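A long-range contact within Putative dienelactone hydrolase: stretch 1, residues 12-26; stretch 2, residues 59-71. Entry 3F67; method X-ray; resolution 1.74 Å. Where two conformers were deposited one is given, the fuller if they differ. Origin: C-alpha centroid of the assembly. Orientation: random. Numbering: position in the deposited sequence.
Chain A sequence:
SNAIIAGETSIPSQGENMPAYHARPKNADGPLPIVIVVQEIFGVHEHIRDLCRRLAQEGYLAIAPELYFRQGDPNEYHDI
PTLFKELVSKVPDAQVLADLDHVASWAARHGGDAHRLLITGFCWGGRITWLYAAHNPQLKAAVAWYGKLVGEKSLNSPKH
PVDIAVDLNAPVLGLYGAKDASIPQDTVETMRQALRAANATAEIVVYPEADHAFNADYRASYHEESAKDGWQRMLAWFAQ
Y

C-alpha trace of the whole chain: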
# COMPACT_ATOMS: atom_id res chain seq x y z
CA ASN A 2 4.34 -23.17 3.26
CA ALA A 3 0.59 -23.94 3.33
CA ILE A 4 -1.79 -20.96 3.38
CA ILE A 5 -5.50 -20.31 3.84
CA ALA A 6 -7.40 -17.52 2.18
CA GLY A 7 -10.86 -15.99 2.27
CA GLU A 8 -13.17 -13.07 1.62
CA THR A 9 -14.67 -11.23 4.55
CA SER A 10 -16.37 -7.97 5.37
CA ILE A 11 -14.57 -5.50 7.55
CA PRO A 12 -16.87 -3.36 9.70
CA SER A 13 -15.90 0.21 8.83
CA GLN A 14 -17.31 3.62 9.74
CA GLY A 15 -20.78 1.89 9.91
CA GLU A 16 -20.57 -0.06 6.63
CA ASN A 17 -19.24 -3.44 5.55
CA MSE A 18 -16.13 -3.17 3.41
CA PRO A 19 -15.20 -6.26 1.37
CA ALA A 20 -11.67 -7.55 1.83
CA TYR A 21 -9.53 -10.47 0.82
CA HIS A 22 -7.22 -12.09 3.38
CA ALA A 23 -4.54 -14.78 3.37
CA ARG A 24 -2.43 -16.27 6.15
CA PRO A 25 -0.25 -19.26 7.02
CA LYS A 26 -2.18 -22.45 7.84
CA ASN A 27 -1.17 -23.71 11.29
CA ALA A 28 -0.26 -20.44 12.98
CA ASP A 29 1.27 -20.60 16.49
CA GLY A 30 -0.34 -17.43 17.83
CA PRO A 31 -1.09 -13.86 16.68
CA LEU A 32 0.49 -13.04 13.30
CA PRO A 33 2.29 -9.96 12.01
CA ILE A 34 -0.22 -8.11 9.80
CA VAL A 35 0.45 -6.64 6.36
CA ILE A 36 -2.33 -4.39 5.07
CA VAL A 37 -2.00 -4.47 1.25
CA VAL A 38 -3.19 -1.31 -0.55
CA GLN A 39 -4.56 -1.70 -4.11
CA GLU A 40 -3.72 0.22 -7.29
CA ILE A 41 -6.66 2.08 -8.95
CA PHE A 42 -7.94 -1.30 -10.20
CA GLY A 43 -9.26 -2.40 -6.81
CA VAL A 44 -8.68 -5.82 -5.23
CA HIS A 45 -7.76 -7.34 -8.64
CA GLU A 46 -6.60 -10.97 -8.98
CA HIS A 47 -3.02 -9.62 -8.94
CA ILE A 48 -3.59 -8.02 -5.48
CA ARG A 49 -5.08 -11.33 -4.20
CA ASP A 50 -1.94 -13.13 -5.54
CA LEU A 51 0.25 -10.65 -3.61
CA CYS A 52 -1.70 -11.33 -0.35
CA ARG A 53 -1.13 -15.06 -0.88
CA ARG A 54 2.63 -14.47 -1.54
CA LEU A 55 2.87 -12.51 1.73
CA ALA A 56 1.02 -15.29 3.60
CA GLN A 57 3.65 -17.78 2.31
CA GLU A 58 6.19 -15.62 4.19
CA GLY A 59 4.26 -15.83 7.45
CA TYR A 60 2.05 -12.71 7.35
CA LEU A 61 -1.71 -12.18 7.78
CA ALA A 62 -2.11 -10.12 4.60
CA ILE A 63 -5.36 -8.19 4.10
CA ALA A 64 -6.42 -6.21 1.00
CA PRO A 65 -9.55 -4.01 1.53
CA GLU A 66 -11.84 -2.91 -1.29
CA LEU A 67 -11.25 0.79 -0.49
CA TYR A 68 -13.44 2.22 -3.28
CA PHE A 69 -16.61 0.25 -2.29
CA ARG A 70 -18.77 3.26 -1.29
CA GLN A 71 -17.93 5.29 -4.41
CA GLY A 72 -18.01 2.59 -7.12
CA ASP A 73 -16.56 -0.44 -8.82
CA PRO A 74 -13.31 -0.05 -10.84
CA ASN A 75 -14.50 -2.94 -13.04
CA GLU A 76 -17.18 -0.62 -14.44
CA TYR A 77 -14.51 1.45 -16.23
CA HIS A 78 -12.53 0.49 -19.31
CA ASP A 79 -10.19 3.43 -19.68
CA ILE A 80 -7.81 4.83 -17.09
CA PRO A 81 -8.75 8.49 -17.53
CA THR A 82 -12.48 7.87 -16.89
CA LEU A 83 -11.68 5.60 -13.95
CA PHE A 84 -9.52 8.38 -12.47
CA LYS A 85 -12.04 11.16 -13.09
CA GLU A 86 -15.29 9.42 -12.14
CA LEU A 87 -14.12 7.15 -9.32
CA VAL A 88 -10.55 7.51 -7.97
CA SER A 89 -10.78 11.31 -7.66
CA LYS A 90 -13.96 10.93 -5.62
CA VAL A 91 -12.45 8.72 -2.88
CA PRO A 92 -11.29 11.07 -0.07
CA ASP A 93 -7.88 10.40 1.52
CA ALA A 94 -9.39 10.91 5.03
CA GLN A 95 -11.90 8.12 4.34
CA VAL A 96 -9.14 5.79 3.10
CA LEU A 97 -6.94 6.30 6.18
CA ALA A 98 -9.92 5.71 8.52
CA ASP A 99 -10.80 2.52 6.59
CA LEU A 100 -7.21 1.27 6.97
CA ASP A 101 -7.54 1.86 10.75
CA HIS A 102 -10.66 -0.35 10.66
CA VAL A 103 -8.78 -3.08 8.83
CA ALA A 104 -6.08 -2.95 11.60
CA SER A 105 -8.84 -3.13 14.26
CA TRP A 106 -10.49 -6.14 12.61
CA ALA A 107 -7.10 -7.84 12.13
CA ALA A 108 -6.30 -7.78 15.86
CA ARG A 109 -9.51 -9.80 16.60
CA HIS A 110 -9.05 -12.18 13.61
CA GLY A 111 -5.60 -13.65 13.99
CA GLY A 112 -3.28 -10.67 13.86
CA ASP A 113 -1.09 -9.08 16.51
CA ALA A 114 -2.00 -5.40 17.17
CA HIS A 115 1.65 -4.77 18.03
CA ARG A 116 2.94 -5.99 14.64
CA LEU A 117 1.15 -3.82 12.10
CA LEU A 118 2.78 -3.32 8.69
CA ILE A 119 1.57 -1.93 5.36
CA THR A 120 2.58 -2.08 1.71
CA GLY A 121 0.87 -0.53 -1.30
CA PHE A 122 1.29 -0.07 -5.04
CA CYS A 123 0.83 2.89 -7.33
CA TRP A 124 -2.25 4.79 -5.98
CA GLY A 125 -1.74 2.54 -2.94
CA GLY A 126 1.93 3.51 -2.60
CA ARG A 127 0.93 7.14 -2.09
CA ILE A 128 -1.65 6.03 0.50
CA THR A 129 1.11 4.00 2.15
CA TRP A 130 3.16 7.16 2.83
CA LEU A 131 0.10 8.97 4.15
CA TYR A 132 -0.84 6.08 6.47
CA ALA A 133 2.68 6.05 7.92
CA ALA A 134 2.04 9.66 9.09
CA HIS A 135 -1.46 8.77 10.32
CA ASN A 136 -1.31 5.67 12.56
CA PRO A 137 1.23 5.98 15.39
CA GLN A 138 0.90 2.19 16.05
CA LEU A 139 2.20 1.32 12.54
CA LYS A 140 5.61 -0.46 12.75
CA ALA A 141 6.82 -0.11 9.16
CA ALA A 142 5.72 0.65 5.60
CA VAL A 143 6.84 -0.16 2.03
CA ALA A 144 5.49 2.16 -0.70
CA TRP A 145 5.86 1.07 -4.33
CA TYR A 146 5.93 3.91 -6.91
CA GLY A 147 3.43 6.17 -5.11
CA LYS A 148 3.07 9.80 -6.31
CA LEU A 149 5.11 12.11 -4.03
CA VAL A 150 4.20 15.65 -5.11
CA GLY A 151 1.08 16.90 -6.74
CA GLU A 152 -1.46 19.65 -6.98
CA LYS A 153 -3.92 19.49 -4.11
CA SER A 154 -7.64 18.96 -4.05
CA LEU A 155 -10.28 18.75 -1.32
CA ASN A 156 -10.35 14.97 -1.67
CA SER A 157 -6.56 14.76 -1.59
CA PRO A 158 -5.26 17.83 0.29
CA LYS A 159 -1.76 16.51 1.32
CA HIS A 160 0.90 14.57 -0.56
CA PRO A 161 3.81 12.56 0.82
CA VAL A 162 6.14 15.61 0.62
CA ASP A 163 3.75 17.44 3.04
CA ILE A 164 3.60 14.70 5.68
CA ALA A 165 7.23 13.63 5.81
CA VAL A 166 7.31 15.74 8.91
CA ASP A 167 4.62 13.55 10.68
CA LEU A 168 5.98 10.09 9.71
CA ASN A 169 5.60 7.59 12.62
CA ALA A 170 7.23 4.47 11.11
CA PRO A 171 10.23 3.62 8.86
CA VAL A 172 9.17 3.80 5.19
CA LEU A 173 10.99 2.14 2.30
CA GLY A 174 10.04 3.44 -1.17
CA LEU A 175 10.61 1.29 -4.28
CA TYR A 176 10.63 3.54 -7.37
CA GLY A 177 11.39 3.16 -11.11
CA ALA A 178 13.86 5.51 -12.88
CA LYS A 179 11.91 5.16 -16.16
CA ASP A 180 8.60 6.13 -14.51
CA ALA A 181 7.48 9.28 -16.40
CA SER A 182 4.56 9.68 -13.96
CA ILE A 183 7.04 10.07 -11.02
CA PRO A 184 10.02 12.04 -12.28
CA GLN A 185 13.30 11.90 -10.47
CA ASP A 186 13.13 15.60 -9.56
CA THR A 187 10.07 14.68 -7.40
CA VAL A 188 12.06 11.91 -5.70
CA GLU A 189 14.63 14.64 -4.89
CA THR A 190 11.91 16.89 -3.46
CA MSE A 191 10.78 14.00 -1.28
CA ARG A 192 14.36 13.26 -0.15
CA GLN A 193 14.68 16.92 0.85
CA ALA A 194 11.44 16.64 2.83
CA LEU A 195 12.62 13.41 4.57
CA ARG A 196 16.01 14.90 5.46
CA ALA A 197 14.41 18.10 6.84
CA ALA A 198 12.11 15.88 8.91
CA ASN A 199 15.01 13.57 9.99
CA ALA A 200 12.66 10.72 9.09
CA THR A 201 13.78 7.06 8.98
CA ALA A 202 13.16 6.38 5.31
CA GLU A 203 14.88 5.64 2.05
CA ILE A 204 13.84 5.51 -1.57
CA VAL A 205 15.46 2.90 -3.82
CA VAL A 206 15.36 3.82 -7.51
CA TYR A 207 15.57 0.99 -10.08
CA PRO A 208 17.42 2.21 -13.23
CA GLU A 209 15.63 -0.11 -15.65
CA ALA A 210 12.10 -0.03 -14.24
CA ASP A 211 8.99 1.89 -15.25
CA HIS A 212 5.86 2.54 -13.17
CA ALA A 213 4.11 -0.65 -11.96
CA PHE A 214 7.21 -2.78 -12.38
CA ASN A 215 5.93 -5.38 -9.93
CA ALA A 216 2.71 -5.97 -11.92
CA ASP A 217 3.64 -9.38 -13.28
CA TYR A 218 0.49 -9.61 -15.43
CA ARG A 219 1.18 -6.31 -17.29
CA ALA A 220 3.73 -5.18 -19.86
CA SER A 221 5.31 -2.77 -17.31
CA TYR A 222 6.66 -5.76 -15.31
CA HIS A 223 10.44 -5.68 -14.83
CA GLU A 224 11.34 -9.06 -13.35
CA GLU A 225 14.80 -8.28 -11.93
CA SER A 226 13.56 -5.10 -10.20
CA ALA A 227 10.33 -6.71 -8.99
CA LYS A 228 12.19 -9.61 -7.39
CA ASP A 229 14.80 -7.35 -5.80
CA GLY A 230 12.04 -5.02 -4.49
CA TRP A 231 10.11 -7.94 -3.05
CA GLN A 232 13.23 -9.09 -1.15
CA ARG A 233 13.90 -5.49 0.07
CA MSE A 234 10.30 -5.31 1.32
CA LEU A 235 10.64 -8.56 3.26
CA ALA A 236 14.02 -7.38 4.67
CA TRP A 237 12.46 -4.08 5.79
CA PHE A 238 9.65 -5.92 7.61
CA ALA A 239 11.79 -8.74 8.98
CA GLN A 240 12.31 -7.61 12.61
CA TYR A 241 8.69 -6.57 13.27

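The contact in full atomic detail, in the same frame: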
# COMPACT_ATOMS: atom_id res chain seq x y z
N PRO A 12 -15.95 -4.41 9.24
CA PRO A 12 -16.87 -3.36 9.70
C PRO A 12 -16.13 -2.02 9.67
O PRO A 12 -15.02 -1.92 10.17
CB PRO A 12 -17.23 -3.80 11.14
CG PRO A 12 -16.87 -5.27 11.23
CD PRO A 12 -15.70 -5.46 10.26
N SER A 13 -16.71 -0.99 9.05
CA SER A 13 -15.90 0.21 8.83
C SER A 13 -16.73 1.47 8.69
O SER A 13 -17.47 1.63 7.72
CB SER A 13 -14.96 0.05 7.60
OG SER A 13 -13.98 1.10 7.55
N GLN A 14 -16.56 2.36 9.68
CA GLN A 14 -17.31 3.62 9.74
C GLN A 14 -18.84 3.38 9.52
O GLN A 14 -19.52 4.21 8.90
CB GLN A 14 -16.72 4.64 8.74
CG GLN A 14 -15.18 4.77 8.81
CD GLN A 14 -14.59 5.80 7.84
OE1 GLN A 14 -13.99 5.47 6.78
NE2 GLN A 14 -14.73 7.07 8.22
N GLY A 15 -19.36 2.27 10.04
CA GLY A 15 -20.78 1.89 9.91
C GLY A 15 -21.23 1.05 8.71
O GLY A 15 -22.43 0.75 8.56
N GLU A 16 -20.28 0.67 7.86
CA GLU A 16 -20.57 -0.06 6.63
C GLU A 16 -19.63 -1.23 6.48
O GLU A 16 -18.56 -1.24 7.08
CB GLU A 16 -20.43 0.87 5.43
CG GLU A 16 -21.55 1.87 5.32
CD GLU A 16 -21.18 3.00 4.42
OE1 GLU A 16 -20.33 3.82 4.84
OE2 GLU A 16 -21.72 3.07 3.30
N ASN A 17 -20.01 -2.22 5.67
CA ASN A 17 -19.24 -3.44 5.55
C ASN A 17 -18.38 -3.40 4.30
O ASN A 17 -18.87 -3.49 3.17
CB ASN A 17 -20.17 -4.65 5.51
CG ASN A 17 -20.97 -4.78 6.77
OD1 ASN A 17 -20.40 -4.94 7.85
ND2 ASN A 17 -22.31 -4.68 6.65
N MSE A 18 -17.08 -3.29 4.51
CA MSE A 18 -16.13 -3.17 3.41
C MSE A 18 -15.59 -4.55 3.04
O MSE A 18 -15.04 -5.26 3.90
CB MSE A 18 -14.95 -2.31 3.87
CG MSE A 18 -13.86 -2.18 2.76
SE MSE A 18 -12.63 -0.75 3.29
CE MSE A 18 -12.06 -1.53 4.99
N PRO A 19 -15.76 -4.97 1.77
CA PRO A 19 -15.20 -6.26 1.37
C PRO A 19 -13.70 -6.24 1.49
O PRO A 19 -13.07 -5.19 1.29
CB PRO A 19 -15.55 -6.36 -0.14
CG PRO A 19 -16.68 -5.40 -0.30
CD PRO A 19 -16.43 -4.29 0.67
N ALA A 20 -13.14 -7.41 1.79
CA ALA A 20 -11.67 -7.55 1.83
C ALA A 20 -11.28 -8.97 1.57
O ALA A 20 -12.02 -9.90 1.90
CB ALA A 20 -11.11 -7.10 3.17
N TYR A 21 -10.08 -9.13 1.02
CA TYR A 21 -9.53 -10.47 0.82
C TYR A 21 -8.45 -10.64 1.88
O TYR A 21 -7.76 -9.68 2.21
CB TYR A 21 -8.88 -10.52 -0.57
CG TYR A 21 -8.29 -11.88 -0.94
CD1 TYR A 21 -9.13 -12.94 -1.32
CD2 TYR A 21 -6.92 -12.09 -0.93
CE1 TYR A 21 -8.58 -14.20 -1.66
CE2 TYR A 21 -6.37 -13.30 -1.29
CZ TYR A 21 -7.21 -14.36 -1.65
OH TYR A 21 -6.67 -15.57 -1.99
N HIS A 22 -8.30 -11.85 2.41
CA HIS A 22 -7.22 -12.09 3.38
C HIS A 22 -6.57 -13.44 3.17
O HIS A 22 -7.23 -14.38 2.71
CB HIS A 22 -7.71 -11.92 4.85
CG HIS A 22 -8.80 -12.89 5.24
ND1 HIS A 22 -8.56 -14.05 5.93
CD2 HIS A 22 -10.13 -12.85 5.00
CE1 HIS A 22 -9.70 -14.71 6.08
NE2 HIS A 22 -10.67 -14.00 5.54
N ALA A 23 -5.29 -13.52 3.49
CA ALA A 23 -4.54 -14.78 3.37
C ALA A 23 -3.62 -14.87 4.56
O ALA A 23 -3.11 -13.84 5.03
CB ALA A 23 -3.67 -14.79 2.04
N ARG A 24 -3.34 -16.10 5.01
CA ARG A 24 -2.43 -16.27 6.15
C ARG A 24 -1.85 -17.67 6.13
O ARG A 24 -2.39 -18.55 5.45
CB ARG A 24 -3.22 -16.12 7.47
CG ARG A 24 -4.23 -17.26 7.67
CD ARG A 24 -5.09 -16.96 8.90
NE ARG A 24 -6.12 -15.95 8.59
CZ ARG A 24 -6.84 -15.32 9.53
NH1 ARG A 24 -6.65 -15.60 10.82
NH2 ARG A 24 -7.75 -14.42 9.18
N PRO A 25 -0.75 -17.88 6.87
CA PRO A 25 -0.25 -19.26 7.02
C PRO A 25 -1.27 -20.18 7.68
O PRO A 25 -1.98 -19.77 8.62
CB PRO A 25 0.98 -19.13 7.92
CG PRO A 25 1.02 -17.73 8.40
CD PRO A 25 0.07 -16.89 7.61
N LYS A 26 -1.26 -21.45 7.29
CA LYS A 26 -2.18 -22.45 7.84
C LYS A 26 -2.12 -22.74 9.35
O LYS A 26 -3.13 -22.59 10.03
CB LYS A 26 -2.09 -23.75 7.04
CG LYS A 26 -3.22 -24.71 7.35
CD LYS A 26 -3.44 -25.65 6.17
CE LYS A 26 -2.86 -27.03 6.43
NZ LYS A 26 -3.87 -27.94 7.04
N GLY A 59 4.65 -15.80 6.04
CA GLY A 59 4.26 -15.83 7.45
C GLY A 59 3.37 -14.70 7.94
O GLY A 59 3.09 -14.63 9.15
N TYR A 60 2.88 -13.87 7.01
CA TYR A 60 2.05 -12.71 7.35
C TYR A 60 0.55 -12.99 7.18
O TYR A 60 0.14 -13.81 6.33
CB TYR A 60 2.42 -11.52 6.43
CG TYR A 60 3.81 -11.05 6.69
CD1 TYR A 60 4.08 -10.29 7.86
CD2 TYR A 60 4.86 -11.36 5.83
CE1 TYR A 60 5.38 -9.88 8.16
CE2 TYR A 60 6.15 -10.94 6.13
CZ TYR A 60 6.40 -10.19 7.28
OH TYR A 60 7.66 -9.79 7.59
N LEU A 61 -0.25 -12.33 8.02
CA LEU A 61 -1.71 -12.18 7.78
C LEU A 61 -1.82 -10.96 6.86
O LEU A 61 -1.64 -9.81 7.31
CB LEU A 61 -2.48 -11.95 9.09
CG LEU A 61 -3.94 -11.42 8.96
CD1 LEU A 61 -4.75 -12.36 8.07
CD2 LEU A 61 -4.56 -11.33 10.40
N ALA A 62 -2.08 -11.21 5.58
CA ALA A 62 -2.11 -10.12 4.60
C ALA A 62 -3.55 -9.84 4.24
O ALA A 62 -4.33 -10.77 3.95
CB ALA A 62 -1.35 -10.56 3.31
N ILE A 63 -3.91 -8.57 4.27
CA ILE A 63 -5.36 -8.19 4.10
C ILE A 63 -5.45 -7.07 3.09
O ILE A 63 -4.79 -6.05 3.26
CB ILE A 63 -5.98 -7.69 5.45
CG1 ILE A 63 -5.87 -8.79 6.51
CG2 ILE A 63 -7.48 -7.33 5.23
CD1 ILE A 63 -5.95 -8.21 7.96
N ALA A 64 -6.25 -7.26 2.02
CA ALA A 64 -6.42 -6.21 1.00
C ALA A 64 -7.90 -5.76 1.03
O ALA A 64 -8.77 -6.49 0.53
CB ALA A 64 -6.11 -6.76 -0.39
N PRO A 65 -8.16 -4.55 1.53
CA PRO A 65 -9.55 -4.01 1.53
C PRO A 65 -9.95 -3.39 0.18
O PRO A 65 -9.11 -2.79 -0.52
CB PRO A 65 -9.49 -2.93 2.62
CG PRO A 65 -8.06 -2.41 2.55
CD PRO A 65 -7.22 -3.68 2.28
N GLU A 66 -11.23 -3.51 -0.13
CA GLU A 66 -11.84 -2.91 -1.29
C GLU A 66 -12.14 -1.45 -0.95
O GLU A 66 -13.29 -1.09 -0.62
CB GLU A 66 -13.15 -3.66 -1.58
CG GLU A 66 -13.61 -3.53 -3.03
CD GLU A 66 -12.62 -4.15 -4.00
OE1 GLU A 66 -11.65 -3.45 -4.36
OE2 GLU A 66 -12.83 -5.32 -4.41
N LEU A 67 -11.11 -0.60 -1.03
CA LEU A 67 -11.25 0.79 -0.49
C LEU A 67 -12.25 1.67 -1.23
O LEU A 67 -12.75 2.65 -0.66
CB LEU A 67 -9.87 1.47 -0.43
CG LEU A 67 -8.97 0.76 0.60
CD1 LEU A 67 -7.49 1.09 0.40
CD2 LEU A 67 -9.36 1.24 1.99
N TYR A 68 -12.56 1.34 -2.49
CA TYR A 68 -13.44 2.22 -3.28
C TYR A 68 -14.92 1.87 -3.11
O TYR A 68 -15.76 2.50 -3.76
CB TYR A 68 -13.10 2.15 -4.79
CG TYR A 68 -11.69 2.64 -5.18
CD1 TYR A 68 -10.86 3.31 -4.26
CD2 TYR A 68 -11.23 2.46 -6.50
CE1 TYR A 68 -9.56 3.78 -4.65
CE2 TYR A 68 -9.96 2.91 -6.91
CZ TYR A 68 -9.14 3.56 -5.98
OH TYR A 68 -7.90 3.98 -6.38
N PHE A 69 -15.26 0.90 -2.24
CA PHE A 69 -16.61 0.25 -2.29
C PHE A 69 -17.81 1.21 -2.20
O PHE A 69 -18.86 0.94 -2.79
CB PHE A 69 -16.73 -0.92 -1.27
CG PHE A 69 -16.95 -0.47 0.16
CD1 PHE A 69 -18.20 -0.62 0.76
CD2 PHE A 69 -15.92 0.12 0.89
CE1 PHE A 69 -18.40 -0.19 2.11
CE2 PHE A 69 -16.10 0.54 2.20
CZ PHE A 69 -17.35 0.39 2.82
N ARG A 70 -17.66 2.31 -1.49
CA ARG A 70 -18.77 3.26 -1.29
C ARG A 70 -18.99 4.11 -2.53
O ARG A 70 -20.10 4.58 -2.76
CB ARG A 70 -18.48 4.22 -0.15
CG ARG A 70 -18.34 3.54 1.22
CD ARG A 70 -18.12 4.61 2.29
NE ARG A 70 -17.73 4.01 3.59
CZ ARG A 70 -16.46 3.67 3.87
NH1 ARG A 70 -15.53 3.82 2.94
NH2 ARG A 70 -16.12 3.18 5.04
N GLN A 71 -17.91 4.37 -3.27
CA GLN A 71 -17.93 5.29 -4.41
C GLN A 71 -18.23 4.55 -5.72
O GLN A 71 -18.87 5.10 -6.58
CB GLN A 71 -16.60 6.07 -4.52
CG GLN A 71 -16.42 7.26 -3.51
CD GLN A 71 -16.13 6.82 -2.07
OE1 GLN A 71 -15.40 5.86 -1.84
NE2 GLN A 71 -16.75 7.51 -1.09

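An antiparallel strand pair is often secured twice, by a ladder of backbone hydrogen bonds along its length and by side chains that clasp the strand where the ladder runs out. The contact between residues 12-26 and 59-71 of this putative dienelactone hydrolase illustrates both devices.

Stretch 2 enters at Gly59, which closes the preceding helix in a Schellman motif. Its positive phi would jam a CB against the preceding carbonyl, so glycine fits the site. Pro25 packs here without offering an amide hydrogen: its CD lies 3.3 Å from Tyr60 O. At Leu61 the strand begins, and the end of its side chain comes nearer to the partner than its CB direction suggests, placing CD1 over one face of the Arg24 guanidinium, 3.8 Å from Arg24 NH2.

The ladder follows. Ala62 N donates to Ala23 O and Ala23 N to Ala62 O, each at 2.9 Å; two positions on, Ala64 N reaches Tyr21 O at 2.9 Å and Tyr21 N reaches Ala64 O at 3.0 Å. Between these hydrogen-bonded pairs, His22 faces Ile63 in a non-hydrogen-bonded pair, where the strands draw closer and CA-H groups meet carbonyls, as in His22 CA to Ala62 O at 3.2 Å. The side chains alternate accordingly. Ala62 and Ala64 share one face with Ala23 and Tyr21, and the small alanines take little room on this buried surface; Ile63 and Pro65 share the other with His22 and Ala20, Ile63 CG2 lying 4.2 Å from Ala20 CB. Pro65 is tolerated because this is a non-hydrogen-bonded position, where the partner strand requires no amide hydrogen.

Glu66 N supplies the last rung, to Pro19 O at 2.9 Å, before a type I turn from Glu66 to Phe69 redirects the chain. Leu67 CD2 comes within 4.0 Å of SE of the selenomethionine Met18, whose long side chain also brings CE to 3.8 Å from Pro65 CB.

From the end of the turn onward, side chains take over. Phe69 points toward stretch 1 and presents a ring face to Met18, whose CA sits 3.8 Å from the ring centroid, almost along its normal, and whose CB is 3.5 Å from Phe69 CE2; Glu16 CB lies at the ring edge. Arg70, extended enough to reach the hairpin turn of Ser13 to Glu16, completes the clasp: its NE forms a salt bridge with Glu16 OE1 at 2.9 Å, and its NH2 makes a weak hydrogen bond to Ser13 O at 3.4 Å.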